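Local coordinates for aluminum resistance protein (Clostridium novyi, PDB 3I16) that probably acts as a pyridoxal-5'-phosphate-dependent carbon-sulfur lyase of the methionine gamma-lyase family, named for a role in aluminum resistance, at residues F52-I57 / Y82-N87. Sequence-based numbering, arbitrary orientation.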
ATOM      1  N   PHE B  52     -21.536  12.164  -2.717  1.00 14.53           N
ATOM      2  CA  PHE B  52     -21.085  11.227  -1.672  1.00 16.55           C
ATOM      3  C   PHE B  52     -22.244  10.726  -0.803  1.00 16.82           C
ATOM      4  O   PHE B  52     -22.373   9.526  -0.530  1.00 17.02           O
ATOM      5  CB  PHE B  52     -20.061  11.881  -0.720  1.00 15.47           C
ATOM      6  CG  PHE B  52     -18.628  11.723  -1.145  1.00 13.97           C
ATOM      7  CD1 PHE B  52     -18.099  12.485  -2.185  1.00 11.16           C
ATOM      8  CD2 PHE B  52     -17.802  10.834  -0.468  1.00 14.61           C
ATOM      9  CE1 PHE B  52     -16.762  12.346  -2.555  1.00 13.74           C
ATOM     10  CE2 PHE B  52     -16.492  10.671  -0.830  1.00 16.16           C
ATOM     11  CZ  PHE B  52     -15.955  11.436  -1.871  1.00 12.04           C
ATOM     12  N   GLN B  53     -23.087  11.661  -0.398  1.00 15.51           N
ATOM     13  CA  GLN B  53     -24.164  11.371   0.525  1.00 16.06           C
ATOM     14  C   GLN B  53     -25.265  10.525  -0.082  1.00 15.90           C
ATOM     15  O   GLN B  53     -25.780   9.629   0.581  1.00 15.50           O
ATOM     16  CB  GLN B  53     -24.708  12.678   1.103  1.00 15.55           C
ATOM     17  CG  GLN B  53     -23.638  13.377   1.921  1.00 19.88           C
ATOM     18  CD  GLN B  53     -24.080  14.696   2.459  1.00 20.05           C
ATOM     19  OE1 GLN B  53     -24.974  15.339   1.898  1.00 16.49           O
ATOM     20  NE2 GLN B  53     -23.453  15.125   3.556  1.00 22.31           N
ATOM     21  N   GLU B  54     -25.597  10.792  -1.342  1.00 16.30           N
ATOM     22  CA  GLU B  54     -26.600  10.013  -2.051  1.00 16.09           C
ATOM     23  C   GLU B  54     -26.155   8.567  -2.192  1.00 17.34           C
ATOM     24  O   GLU B  54     -26.979   7.645  -2.121  1.00 19.07           O
ATOM     25  CB  GLU B  54     -26.894  10.626  -3.416  1.00 18.21           C
ATOM     26  CG  GLU B  54     -27.614  11.967  -3.344  1.00 19.19           C
ATOM     27  CD  GLU B  54     -29.040  11.844  -2.849  1.00 34.96           C
ATOM     28  OE1 GLU B  54     -29.704  10.820  -3.158  1.00 38.58           O
ATOM     29  OE2 GLU B  54     -29.509  12.785  -2.162  1.00 44.45           O
ATOM     30  N   GLU B  55     -24.854   8.355  -2.354  1.00 16.86           N
ATOM     31  CA  GLU B  55     -24.310   7.009  -2.455  1.00 17.33           C
ATOM     32  C   GLU B  55     -24.003   6.375  -1.106  1.00 16.59           C
ATOM     33  O   GLU B  55     -23.482   5.258  -1.054  1.00 17.03           O
ATOM     34  CB  GLU B  55     -23.050   7.008  -3.345  1.00 19.26           C
ATOM     35  CG  GLU B  55     -23.376   7.225  -4.783  1.00 19.16           C
ATOM     36  CD  GLU B  55     -24.323   6.167  -5.331  1.00 20.80           C
ATOM     37  OE1 GLU B  55     -24.207   4.976  -4.942  1.00 11.87           O
ATOM     38  OE2 GLU B  55     -25.167   6.539  -6.173  1.00 17.78           O
ATOM     39  N   ARG B  56     -24.298   7.082  -0.019  1.00 16.46           N
ATOM     40  CA  ARG B  56     -24.100   6.550   1.327  1.00 17.29           C
ATOM     41  C   ARG B  56     -22.682   6.007   1.572  1.00 17.85           C
ATOM     42  O   ARG B  56     -22.487   4.917   2.121  1.00 19.42           O
ATOM     43  CB  ARG B  56     -25.187   5.511   1.607  1.00 17.25           C
ATOM     44  CG  ARG B  56     -26.601   6.121   1.552  1.00 18.66           C
ATOM     45  CD  ARG B  56     -27.698   5.050   1.575  1.00 24.61           C
ATOM     46  NE  ARG B  56     -27.753   4.341   2.847  1.00 27.83           N
ATOM     47  CZ  ARG B  56     -28.384   4.777   3.943  1.00 27.68           C
ATOM     48  NH1 ARG B  56     -29.028   5.941   3.960  1.00 29.68           N
ATOM     49  NH2 ARG B  56     -28.354   4.044   5.047  1.00 27.62           N
ATOM     50  N   ILE B  57     -21.695   6.804   1.172  1.00 17.75           N
ATOM     51  CA  ILE B  57     -20.311   6.421   1.328  1.00 18.52           C
ATOM     52  C   ILE B  57     -19.987   6.304   2.830  1.00 18.68           C
ATOM     53  O   ILE B  57     -20.337   7.174   3.615  1.00 18.10           O
ATOM     54  CB  ILE B  57     -19.359   7.425   0.595  1.00 16.80           C
ATOM     55  CG1 ILE B  57     -19.657   7.461  -0.913  1.00 16.78           C
ATOM     56  CG2 ILE B  57     -17.872   7.086   0.822  1.00 13.71           C
ATOM     57  CD1 ILE B  57     -19.546   6.117  -1.631  1.00 12.71           C
ATOM     58  N   TYR B  82     -19.107   9.454  -9.138  1.00 12.21           N
ATOM     59  CA  TYR B  82     -18.675  10.241 -10.305  1.00 11.91           C
ATOM     60  C   TYR B  82     -19.861  10.548 -11.234  1.00 13.27           C
ATOM     61  O   TYR B  82     -20.008  11.672 -11.728  1.00 12.01           O
ATOM     62  CB  TYR B  82     -17.567   9.524 -11.103  1.00 10.79           C
ATOM     63  CG  TYR B  82     -16.150   9.979 -10.834  1.00 11.66           C
ATOM     64  CD1 TYR B  82     -15.553   9.794  -9.600  1.00 12.89           C
ATOM     65  CD2 TYR B  82     -15.384  10.554 -11.848  1.00 17.34           C
ATOM     66  CE1 TYR B  82     -14.253  10.230  -9.362  1.00 11.53           C
ATOM     67  CE2 TYR B  82     -14.066  10.982 -11.625  1.00 13.85           C
ATOM     68  CZ  TYR B  82     -13.507  10.802 -10.386  1.00 14.99           C
ATOM     69  OH  TYR B  82     -12.207  11.194 -10.158  1.00 14.21           O
ATOM     70  N   ALA B  83     -20.681   9.532 -11.468  1.00 12.07           N
ATOM     71  CA  ALA B  83     -21.866   9.629 -12.323  1.00 12.39           C
ATOM     72  C   ALA B  83     -22.870  10.664 -11.804  1.00 13.91           C
ATOM     73  O   ALA B  83     -23.412  11.455 -12.595  1.00 10.66           O
ATOM     74  CB  ALA B  83     -22.504   8.251 -12.510  1.00 10.79           C
ATOM     75  N   ARG B  84     -23.057  10.710 -10.479  1.00 14.33           N
ATOM     76  CA  ARG B  84     -23.886  11.744  -9.876  1.00 15.10           C
ATOM     77  C   ARG B  84     -23.270  13.133 -10.028  1.00 15.31           C
ATOM     78  O   ARG B  84     -23.992  14.082 -10.328  1.00 15.12           O
ATOM     79  CB  ARG B  84     -24.146  11.468  -8.400  1.00 14.48           C
ATOM     80  CG  ARG B  84     -25.126  10.343  -8.180  1.00 17.60           C
ATOM     81  CD  ARG B  84     -25.257  10.026  -6.719  1.00 18.40           C
ATOM     82  NE  ARG B  84     -26.153   8.893  -6.534  1.00 19.49           N
ATOM     83  CZ  ARG B  84     -27.478   8.985  -6.490  1.00 19.02           C
ATOM     84  NH1 ARG B  84     -28.096  10.164  -6.600  1.00 17.57           N
ATOM     85  NH2 ARG B  84     -28.194   7.884  -6.318  1.00 22.26           N
ATOM     86  N   VAL B  85     -21.957  13.263  -9.818  1.00 15.13           N
ATOM     87  CA  VAL B  85     -21.276  14.570  -9.947  1.00 13.78           C
ATOM     88  C   VAL B  85     -21.442  15.146 -11.352  1.00 13.86           C
ATOM     89  O   VAL B  85     -21.747  16.331 -11.512  1.00 12.18           O
ATOM     90  CB  VAL B  85     -19.772  14.492  -9.598  1.00 14.99           C
ATOM     91  CG1 VAL B  85     -19.040  15.749 -10.052  1.00 13.33           C
ATOM     92  CG2 VAL B  85     -19.571  14.252  -8.106  1.00 15.53           C
ATOM     93  N   PHE B  86     -21.244  14.297 -12.358  1.00 13.87           N
ATOM     94  CA  PHE B  86     -21.375  14.664 -13.776  1.00 14.31           C
ATOM     95  C   PHE B  86     -22.798  14.531 -14.353  1.00 14.73           C
ATOM     96  O   PHE B  86     -23.035  14.839 -15.516  1.00 16.34           O
ATOM     97  CB  PHE B  86     -20.397  13.829 -14.614  1.00 15.53           C
ATOM     98  CG  PHE B  86     -18.956  14.208 -14.410  1.00 17.80           C
ATOM     99  CD1 PHE B  86     -18.447  15.354 -15.002  1.00 14.76           C
ATOM    100  CD2 PHE B  86     -18.112  13.434 -13.634  1.00 15.88           C
ATOM    101  CE1 PHE B  86     -17.112  15.718 -14.822  1.00 13.82           C
ATOM    102  CE2 PHE B  86     -16.774  13.794 -13.460  1.00 16.87           C
ATOM    103  CZ  PHE B  86     -16.285  14.937 -14.049  1.00 14.37           C
ATOM    104  N   ASN B  87     -23.746  14.100 -13.536  1.00 15.98           N
ATOM    105  CA  ASN B  87     -25.118  13.899 -13.978  1.00 16.66           C
ATOM    106  C   ASN B  87     -25.201  13.007 -15.206  1.00 16.72           C
ATOM    107  O   ASN B  87     -25.864  13.341 -16.186  1.00 15.47           O
ATOM    108  CB  ASN B  87     -25.827  15.244 -14.211  1.00 18.14           C
ATOM    109  CG  ASN B  87     -25.858  16.104 -12.958  1.00 25.77           C
ATOM    110  OD1 ASN B  87     -26.349  15.659 -11.921  1.00 21.87           O
ATOM    111  ND2 ASN B  87     -25.340  17.345 -13.047  1.00 24.84           N
TER
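Arg84 reaches from helix 73-86 to Glu54, the last residue of helix 17-54, and Glu55, which follows it, making a surface salt-bridge network that ties two helix ends together in this protein of the PLP-dependent aminotransferase clan. The nearest CA atoms, those of Glu54 and Arg84, are 8.5 Å apart, a gap spanned by the arginine chain, which runs extended from CG to NE.

Its guanidinium is approached in two different ways. Glu55 comes in at the edge: Arg84 NE donates to Glu55 OE2 at 2.6 Å, nearly straight at 176°, and the oxygen lies practically in the guanidinium plane. That oxygen is used on its anti side. Arg84 NH2 adds only a weak bond to the same OE2, at 3.3 Å. OE2 alone thus accepts both Arg84 bonds, so the salt bridge is not the bidentate, two-oxygen kind, and the 43° between carboxylate and guanidinium planes agrees with this. A bend at chi2 of Glu55 (-59°) brings its carboxylate round to this edge, while its side chain also touches Ala80 and Val81.

Glu54 instead covers a face, its CB standing 3.3 Å above the guanidinium plane and offset toward the rim.

A Schellman motif follows each helix, with positive phi at Arg56 and at Asn87. Arg56, the positive-phi residue of the first motif, also makes a cation-pi contact with Phe361 of the second subunit, placing this helix end beside the subunit interface.

The charge pairing with Glu54 is looser: Glu54 OE1 lies 3.9 Å from Arg84 NH1, well out of the guanidinium plane, with no N-H directed at it.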